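Local coordinates for protein aminotransferase (Paracoccus denitrificans, PDB 4GRX) that probably transfers amino groups between amines or omega-amino acids and keto acceptors, as a pyridoxal-phosphate-dependent class III aminotransferase, at residues Y61-G74 with L424-P438. Sequence-based numbering, arbitrary orientation.
Sequences YLDANSGLWNMVAG and LICRPLGQSIVLCPP
With SG turned between its own backbone N and carbonyl carbon (chi1 60°), Cys436 meets the indole of Trp69, whose CG lies beside its own N and anti to the carbonyl carbon (chi1 -47°). SG sits 3.8 Å from the centroid of the six-membered ring and 24° off the normal, a sulfur-aromatic contact over one face, displaced toward the rim. Farther along the indole, Val434 CG1 comes within 3.9 Å of Trp69 CH2, the two side chains crossing at about a right angle, while Leu429 CD1 reaches the ring's edge near its plane.

Backbone bonds fix the register. Leu62 and Asp63 pair in parallel with Leu424 and Ile425: Ile425 N donates to Leu62 O, and Ala64 N to Ile425 O. Ala64 then turns its carbonyl to the chain just past strand 432-435, where Cys436 N donates at 2.8 Å to Ala64 O. Cys436 is gripped again through its carbonyl, Ser66 OG donating to Cys436 O at 2.8 Å; Arg276 also bonds Ser66 OG and Pro437 O.

Asp63 shapes the turn: OD1 takes Asn65 N at 2.8 Å, an Asx turn, and more weakly Gly67 N, while its other oxygen bonds Tyr94 of the second subunit. Its carboxylate also lies against Ile425, with OD2 3.6 Å from CG2. With an alanine in place of Asp63, the Asn65 and Gly67 amides would probably lose their side-chain acceptor and Tyr94 of the second subunit this hydrogen bond, freeing the turn to shift.

Pro438 CB packs 3.4 Å from Met71 O. The parallel pair thus adds strand 424-425 as the edge of the sheet formed by 43-49, 52-55 and 60-63, so that N- and C-terminal parts of the chain share it, consistent with a fold-type I aminotransferase, with Leu429 touching delta-amino valeric acid in the active-site pocket.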
loop_
_atom_site.group_PDB
_atom_site.type_symbol
_atom_site.label_atom_id
_atom_site.label_comp_id
_atom_site.label_asym_id
_atom_site.label_seq_id
_atom_site.Cartn_x
_atom_site.Cartn_y
_atom_site.Cartn_z
ATOM N N TYR A 61 17.668 23.123 -5.334
ATOM C CA TYR A 61 17.028 23.385 -4.034
ATOM C C TYR A 61 17.585 22.502 -2.902
ATOM O O TYR A 61 17.840 21.310 -3.094
ATOM C CB TYR A 61 15.510 23.165 -4.096
ATOM C CG TYR A 61 14.784 23.675 -5.339
ATOM C CD1 TYR A 61 14.838 22.971 -6.548
ATOM C CD2 TYR A 61 13.990 24.833 -5.288
ATOM C CE1 TYR A 61 14.152 23.417 -7.667
ATOM C CE2 TYR A 61 13.309 25.288 -6.410
ATOM C CZ TYR A 61 13.394 24.575 -7.593
ATOM O OH TYR A 61 12.728 25.018 -8.711
ATOM N N LEU A 62 17.742 23.090 -1.719
ATOM C CA LEU A 62 18.043 22.324 -0.512
ATOM C C LEU A 62 16.750 21.786 0.119
ATOM O O LEU A 62 15.994 22.539 0.727
ATOM C CB LEU A 62 18.810 23.200 0.471
ATOM C CG LEU A 62 19.146 22.655 1.854
ATOM C CD1 LEU A 62 19.975 21.384 1.751
ATOM C CD2 LEU A 62 19.878 23.727 2.649
ATOM N N ASP A 63 16.490 20.490 -0.040
ATOM C CA ASP A 63 15.231 19.898 0.450
ATOM C C ASP A 63 15.326 19.586 1.936
ATOM O O ASP A 63 15.800 18.524 2.318
ATOM C CB ASP A 63 14.827 18.644 -0.351
ATOM C CG ASP A 63 13.435 18.135 0.014
ATOM O OD1 ASP A 63 13.091 18.106 1.221
ATOM O OD2 ASP A 63 12.664 17.747 -0.903
ATOM N N ALA A 64 14.864 20.520 2.762
ATOM C CA ALA A 64 14.924 20.390 4.219
ATOM C C ALA A 64 13.770 19.551 4.760
ATOM O O ALA A 64 13.511 19.547 5.957
ATOM C CB ALA A 64 14.928 21.761 4.876
ATOM N N ASN A 65 13.087 18.832 3.879
ATOM C CA ASN A 65 11.972 17.975 4.273
ATOM C C ASN A 65 12.305 16.518 3.990
ATOM O O ASN A 65 11.434 15.652 4.038
ATOM C CB ASN A 65 10.714 18.387 3.505
ATOM C CG ASN A 65 9.447 18.101 4.267
ATOM O OD1 ASN A 65 8.670 17.210 3.905
ATOM N ND2 ASN A 65 9.223 18.852 5.333
ATOM N N SER A 66 13.577 16.266 3.687
ATOM C CA SER A 66 14.078 14.934 3.370
ATOM C C SER A 66 13.252 14.314 2.281
ATOM O O SER A 66 12.987 13.117 2.321
ATOM C CB SER A 66 14.029 14.018 4.594
ATOM O OG SER A 66 15.126 14.229 5.448
ATOM N N GLY A 67 12.856 15.128 1.310
ATOM C CA GLY A 67 11.766 14.782 0.413
ATOM C C GLY A 67 10.522 14.677 1.274
ATOM O O GLY A 67 9.819 15.661 1.502
ATOM N N LEU A 68 10.284 13.487 1.808
ATOM C CA LEU A 68 9.116 13.259 2.632
ATOM C C LEU A 68 9.454 12.521 3.917
ATOM O O LEU A 68 8.954 11.433 4.150
ATOM C CB LEU A 68 8.100 12.490 1.817
ATOM C CG LEU A 68 6.629 12.692 2.131
ATOM C CD1 LEU A 68 6.323 14.115 2.565
ATOM C CD2 LEU A 68 5.839 12.287 0.899
ATOM N N TRP A 69 10.291 13.139 4.754
ATOM C CA TRP A 69 10.850 12.536 5.991
ATOM C C TRP A 69 11.818 11.406 5.762
ATOM O O TRP A 69 12.631 11.110 6.628
ATOM C CB TRP A 69 9.769 12.033 6.959
ATOM C CG TRP A 69 8.632 12.978 7.231
ATOM C CD1 TRP A 69 7.477 13.152 6.476
ATOM C CD2 TRP A 69 8.479 13.886 8.379
ATOM N NE1 TRP A 69 6.649 14.086 7.055
ATOM C CE2 TRP A 69 7.191 14.569 8.191
ATOM C CE3 TRP A 69 9.246 14.193 9.488
ATOM C CZ2 TRP A 69 6.720 15.514 9.092
ATOM C CZ3 TRP A 69 8.762 15.151 10.389
ATOM C CH2 TRP A 69 7.529 15.792 10.195
ATOM N N ASN A 70 11.740 10.770 4.601
ATOM C CA ASN A 70 12.354 9.466 4.370
ATOM C C ASN A 70 13.744 9.438 3.711
ATOM O O ASN A 70 14.473 8.452 3.848
ATOM C CB ASN A 70 11.382 8.586 3.568
ATOM C CG ASN A 70 11.011 9.190 2.217
ATOM O OD1 ASN A 70 11.158 10.385 1.987
ATOM N ND2 ASN A 70 10.510 8.355 1.325
ATOM N N MET A 71 14.116 10.488 2.983
ATOM C CA MET A 71 15.424 10.466 2.285
ATOM C C MET A 71 16.606 10.862 3.194
ATOM O O MET A 71 17.425 11.713 2.845
ATOM C CB MET A 71 15.404 11.346 1.030
ATOM C CG MET A 71 14.180 11.162 0.167
ATOM S SD MET A 71 14.452 9.936 -1.105
ATOM C CE MET A 71 12.730 9.435 -1.275
ATOM N N VAL A 72 16.697 10.220 4.346
ATOM C CA VAL A 72 17.689 10.576 5.360
ATOM C C VAL A 72 19.141 10.478 4.884
ATOM O O VAL A 72 20.023 11.129 5.440
ATOM C CB VAL A 72 17.489 9.742 6.636
ATOM C CG1 VAL A 72 16.062 9.926 7.147
ATOM C CG2 VAL A 72 17.789 8.274 6.355
ATOM N N ALA A 73 19.377 9.674 3.853
ATOM C CA ALA A 73 20.714 9.537 3.312
ATOM C C ALA A 73 20.928 10.393 2.056
ATOM O O ALA A 73 21.854 10.165 1.282
ATOM C CB ALA A 73 21.019 8.075 3.038
ATOM N N GLY A 74 20.063 11.382 1.866
ATOM C CA GLY A 74 20.138 12.242 0.696
ATOM C C GLY A 74 19.618 11.611 -0.585
ATOM O O GLY A 74 18.984 10.556 -0.572
ATOM N N LEU A 424 14.895 26.743 -1.156
ATOM C CA LEU A 424 14.755 25.918 0.056
ATOM C C LEU A 424 13.442 25.167 0.041
ATOM O O LEU A 424 12.383 25.783 0.121
ATOM C CB LEU A 424 14.884 26.764 1.352
ATOM C CG LEU A 424 14.490 26.164 2.727
ATOM C CD1 LEU A 424 15.442 25.065 3.149
ATOM C CD2 LEU A 424 14.402 27.198 3.844
ATOM N N ILE A 425 13.485 23.843 -0.068
ATOM C CA ILE A 425 12.239 23.092 0.070
ATOM C C ILE A 425 11.925 23.008 1.564
ATOM O O ILE A 425 12.676 22.419 2.350
ATOM C CB ILE A 425 12.274 21.686 -0.576
ATOM C CG1 ILE A 425 12.479 21.749 -2.108
ATOM C CG2 ILE A 425 11.038 20.890 -0.181
ATOM C CD1 ILE A 425 11.615 22.733 -2.862
ATOM N N CYS A 426 10.825 23.647 1.945
ATOM C CA CYS A 426 10.362 23.660 3.317
ATOM C C CYS A 426 8.867 23.547 3.244
ATOM O O CYS A 426 8.228 24.401 2.628
ATOM C CB CYS A 426 10.733 24.979 3.986
ATOM S SG CYS A 426 10.110 25.165 5.668
ATOM N N ARG A 427 8.300 22.508 3.853
ATOM C CA ARG A 427 6.862 22.305 3.756
ATOM C C ARG A 427 6.107 22.472 5.078
ATOM O O ARG A 427 6.138 21.574 5.927
ATOM C CB ARG A 427 6.540 20.945 3.133
ATOM C CG ARG A 427 5.314 20.965 2.217
ATOM C CD ARG A 427 4.181 21.814 2.771
ATOM N NE ARG A 427 3.537 22.577 1.714
ATOM C CZ ARG A 427 2.820 23.686 1.883
ATOM N NH1 ARG A 427 2.635 24.230 3.086
ATOM N NH2 ARG A 427 2.293 24.267 0.814
ATOM N N PRO A 428 5.415 23.614 5.244
ATOM C CA PRO A 428 4.587 23.896 6.399
ATOM C C PRO A 428 3.315 23.098 6.374
ATOM O O PRO A 428 2.676 22.992 5.344
ATOM C CB PRO A 428 4.256 25.382 6.234
ATOM C CG PRO A 428 5.407 25.927 5.461
ATOM C CD PRO A 428 5.615 24.833 4.445
ATOM N N LEU A 429 2.958 22.546 7.518
ATOM C CA LEU A 429 1.738 21.789 7.659
ATOM C C LEU A 429 0.915 22.637 8.581
ATOM O O LEU A 429 1.266 22.794 9.743
ATOM C CB LEU A 429 2.030 20.408 8.265
ATOM C CG LEU A 429 3.234 19.652 7.645
ATOM C CD1 LEU A 429 3.685 18.489 8.505
ATOM C CD2 LEU A 429 2.983 19.167 6.222
ATOM N N GLY A 430 -0.162 23.211 8.055
ATOM C CA GLY A 430 -0.948 24.193 8.783
ATOM C C GLY A 430 -0.075 25.405 8.968
ATOM O O GLY A 430 0.663 25.774 8.061
ATOM N N GLN A 431 -0.116 26.002 10.152
ATOM C CA GLN A 431 0.782 27.116 10.450
ATOM C C GLN A 431 2.043 26.671 11.213
ATOM O O GLN A 431 2.709 27.476 11.876
ATOM C CB GLN A 431 0.022 28.267 11.124
ATOM C CG GLN A 431 -1.087 28.816 10.228
ATOM C CD GLN A 431 -1.728 30.095 10.726
ATOM O OE1 GLN A 431 -1.125 30.873 11.471
ATOM N NE2 GLN A 431 -2.960 30.336 10.291
ATOM N N SER A 432 2.366 25.384 11.076
ATOM C CA SER A 432 3.565 24.775 11.655
ATOM C C SER A 432 4.635 24.641 10.582
ATOM O O SER A 432 4.527 23.771 9.704
ATOM C CB SER A 432 3.240 23.380 12.215
ATOM O OG SER A 432 2.299 23.442 13.272
ATOM N N ILE A 433 5.651 25.503 10.638
ATOM C CA ILE A 433 6.796 25.435 9.728
ATOM C C ILE A 433 7.728 24.300 10.151
ATOM O O ILE A 433 8.400 24.375 11.186
ATOM C CB ILE A 433 7.571 26.755 9.730
ATOM C CG1 ILE A 433 6.610 27.922 9.503
ATOM C CG2 ILE A 433 8.697 26.726 8.696
ATOM C CD1 ILE A 433 6.907 29.124 10.371
ATOM N N VAL A 434 7.772 23.252 9.336
ATOM C CA VAL A 434 8.452 22.015 9.686
ATOM C C VAL A 434 9.810 21.914 9.011
ATOM O O VAL A 434 9.984 22.287 7.852
ATOM C CB VAL A 434 7.579 20.801 9.321
ATOM C CG1 VAL A 434 8.330 19.498 9.495
ATOM C CG2 VAL A 434 6.327 20.791 10.172
ATOM N N LEU A 435 10.778 21.412 9.758
ATOM C CA LEU A 435 12.105 21.183 9.244
ATOM C C LEU A 435 12.502 19.774 9.641
ATOM O O LEU A 435 12.501 19.422 10.843
ATOM C CB LEU A 435 13.065 22.209 9.827
ATOM C CG LEU A 435 12.944 23.672 9.391
ATOM C CD1 LEU A 435 13.973 24.517 10.134
ATOM C CD2 LEU A 435 13.111 23.839 7.878
ATOM N N CYS A 436 12.787 18.951 8.635
ATOM C CA CYS A 436 13.202 17.564 8.856
ATOM C C CYS A 436 14.197 17.111 7.788
ATOM O O CYS A 436 13.907 16.193 7.002
ATOM C CB CYS A 436 11.987 16.619 8.943
ATOM S SG CYS A 436 10.912 16.569 7.483
ATOM N N PRO A 437 15.389 17.747 7.769
ATOM C CA PRO A 437 16.393 17.531 6.720
ATOM C C PRO A 437 17.012 16.123 6.764
ATOM O O PRO A 437 16.902 15.441 7.783
ATOM C CB PRO A 437 17.470 18.590 7.030
ATOM C CG PRO A 437 17.131 19.181 8.363
ATOM C CD PRO A 437 15.949 18.471 8.927
ATOM N N PRO A 438 17.673 15.684 5.671
ATOM C CA PRO A 438 18.375 14.394 5.777
ATOM C C PRO A 438 19.425 14.387 6.899
ATOM O O PRO A 438 19.941 15.435 7.315
ATOM C CB PRO A 438 19.072 14.257 4.421
ATOM C CG PRO A 438 18.368 15.196 3.510
ATOM C CD PRO A 438 17.910 16.331 4.368
#